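Local coordinates for conserved hypothetical protein (Chlorobium tepidum TLS, PDB 1T6S) that probably takes part in chromosome partitioning during cell division as the ScpB subunit of the bacterial segregation and condensation complex, at residues 98-103 / 150-155. Sequence-based numbering, arbitrary orientation.
Sequences EVLAVV and YGTTEV. With NO3 (nitrate ion), chain N.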
loop_
_atom_site.group_PDB
_atom_site.type_symbol
_atom_site.label_atom_id
_atom_site.label_comp_id
_atom_site.label_asym_id
_atom_site.label_seq_id
_atom_site.Cartn_x
_atom_site.Cartn_y
_atom_site.Cartn_z
ATOM N N GLU A 98 -3.364 2.684 9.496
ATOM C CA GLU A 98 -3.178 3.723 10.525
ATOM C C GLU A 98 -1.747 3.718 11.090
ATOM O O GLU A 98 -1.133 4.771 11.237
ATOM C CB GLU A 98 -4.174 3.538 11.689
ATOM C CG GLU A 98 -5.612 3.938 11.372
ATOM C CD GLU A 98 -6.572 3.809 12.572
ATOM O OE1 GLU A 98 -7.754 4.203 12.436
ATOM O OE2 GLU A 98 -6.151 3.313 13.645
ATOM N N VAL A 99 -1.233 2.535 11.409
ATOM C CA VAL A 99 0.117 2.455 11.937
ATOM C C VAL A 99 1.096 2.940 10.838
ATOM O O VAL A 99 2.001 3.737 11.103
ATOM C CB VAL A 99 0.465 1.005 12.409
ATOM C CG1 VAL A 99 1.957 0.896 12.758
ATOM C CG2 VAL A 99 -0.377 0.643 13.632
ATOM N N LEU A 100 0.890 2.486 9.603
ATOM C CA LEU A 100 1.726 2.906 8.481
ATOM C C LEU A 100 1.724 4.425 8.353
ATOM O O LEU A 100 2.751 5.047 8.079
ATOM C CB LEU A 100 1.204 2.342 7.158
ATOM C CG LEU A 100 2.260 1.713 6.253
ATOM C CD1 LEU A 100 1.659 1.442 4.874
ATOM C CD2 LEU A 100 3.477 2.588 6.161
ATOM N N ALA A 101 0.543 5.011 8.524
ATOM C CA ALA A 101 0.355 6.450 8.443
ATOM C C ALA A 101 1.136 7.159 9.547
ATOM O O ALA A 101 1.756 8.189 9.300
ATOM C CB ALA A 101 -1.148 6.786 8.567
ATOM N N VAL A 102 1.088 6.611 10.763
ATOM C CA VAL A 102 1.802 7.184 11.902
ATOM C C VAL A 102 3.316 7.142 11.657
ATOM O O VAL A 102 4.034 8.102 11.949
ATOM C CB VAL A 102 1.457 6.440 13.223
ATOM C CG1 VAL A 102 2.285 7.013 14.387
ATOM C CG2 VAL A 102 -0.042 6.600 13.539
ATOM N N VAL A 103 3.794 6.029 11.111
ATOM C CA VAL A 103 5.222 5.902 10.797
ATOM C C VAL A 103 5.624 6.908 9.708
ATOM O O VAL A 103 6.639 7.618 9.826
ATOM C CB VAL A 103 5.572 4.476 10.360
ATOM C CG1 VAL A 103 7.092 4.378 10.021
ATOM C CG2 VAL A 103 5.226 3.519 11.492
ATOM N N TYR A 150 11.298 3.035 13.759
ATOM C CA TYR A 150 10.948 2.603 12.404
ATOM C C TYR A 150 10.702 3.741 11.442
ATOM O O TYR A 150 10.404 4.855 11.854
ATOM C CB TYR A 150 9.717 1.698 12.434
ATOM C CG TYR A 150 9.889 0.482 13.307
ATOM C CD1 TYR A 150 9.620 0.530 14.675
ATOM C CD2 TYR A 150 10.378 -0.704 12.777
ATOM C CE1 TYR A 150 9.844 -0.588 15.491
ATOM C CE2 TYR A 150 10.602 -1.808 13.582
ATOM C CZ TYR A 150 10.335 -1.744 14.932
ATOM O OH TYR A 150 10.584 -2.848 15.710
ATOM N N GLY A 151 10.839 3.443 10.154
ATOM C CA GLY A 151 10.610 4.437 9.117
ATOM C C GLY A 151 10.067 3.698 7.903
ATOM O O GLY A 151 10.146 2.476 7.861
ATOM N N THR A 152 9.509 4.416 6.932
ATOM C CA THR A 152 8.976 3.779 5.734
ATOM C C THR A 152 10.143 3.379 4.820
ATOM O O THR A 152 11.266 3.838 5.014
ATOM C CB THR A 152 7.995 4.729 4.973
ATOM O OG1 THR A 152 8.612 6.008 4.797
ATOM C CG2 THR A 152 6.680 4.896 5.759
ATOM N N THR A 153 9.867 2.545 3.821
ATOM C CA THR A 153 10.889 2.043 2.899
ATOM C C THR A 153 10.703 2.535 1.456
ATOM O O THR A 153 9.613 2.977 1.087
ATOM C CB THR A 153 10.859 0.509 2.856
ATOM O OG1 THR A 153 9.578 0.074 2.372
ATOM C CG2 THR A 153 11.092 -0.081 4.246
ATOM N N GLU A 154 11.758 2.445 0.638
ATOM C CA GLU A 154 11.659 2.871 -0.765
ATOM C C GLU A 154 10.661 1.930 -1.428
ATOM O O GLU A 154 10.034 2.261 -2.437
ATOM C CB GLU A 154 13.017 2.775 -1.490
ATOM C CG GLU A 154 13.109 3.670 -2.740
ATOM C CD GLU A 154 13.127 5.140 -2.370
ATOM O OE1 GLU A 154 12.735 5.988 -3.200
ATOM O OE2 GLU A 154 13.541 5.466 -1.235
ATOM N N VAL A 155 10.519 0.747 -0.842
ATOM C CA VAL A 155 9.578 -0.241 -1.328
ATOM C C VAL A 155 8.168 0.339 -1.184
ATOM O O VAL A 155 7.331 0.218 -2.088
ATOM C CB VAL A 155 9.667 -1.523 -0.513
ATOM C CG1 VAL A 155 8.684 -2.559 -1.067
ATOM C CG2 VAL A 155 11.096 -2.055 -0.539
HETATM N N NO3 N . 7.099 8.699 3.654
HETATM O O1 NO3 N . 6.687 9.619 2.920
HETATM O O2 NO3 N . 8.266 8.730 3.963
HETATM O O3 NO3 N . 6.304 7.846 4.001
#
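With CG1 anti to the backbone N (chi1 179°), Val103 reaches from helix 87-106 to Gly151, and Thr152, its CG2 anti to the carbonyl carbon, sets that methyl facing Leu100. Here the first helix of a winged helix-turn-helix domain packs on the wing strand 148-152, the middle one of three antiparallel strands; the axes of the two short segments cross at -96°. Val103 CG1 lies 3.6 Å from Gly151 CA and 3.9 Å from Thr152 N, resting on the main chain at Gly151. Leu100 meets Thr152 at about a right angle, its CD2 4.0 Å from Thr152 CG2. Ile135 of the adjoining strand touches both Leu100 and Val103, while Leu97 of the second subunit also packs on Leu100. Gln107 OE1 accepts a hydrogen bond from the backbone N of Thr152. An alanine in place of Thr152 would probably leave a gap beside Leu100 CD2 and remove the hydroxyl beside the nitrate. That ion, probably from the crystallisation liquor, is hydrogen-bonded to Ser93 OG and Gln89 NE2 of the second subunit. Thr152 OG1 stands 2.9 Å from nitrate O2, and Thr152 CG2 3.5 Å from nitrate O3.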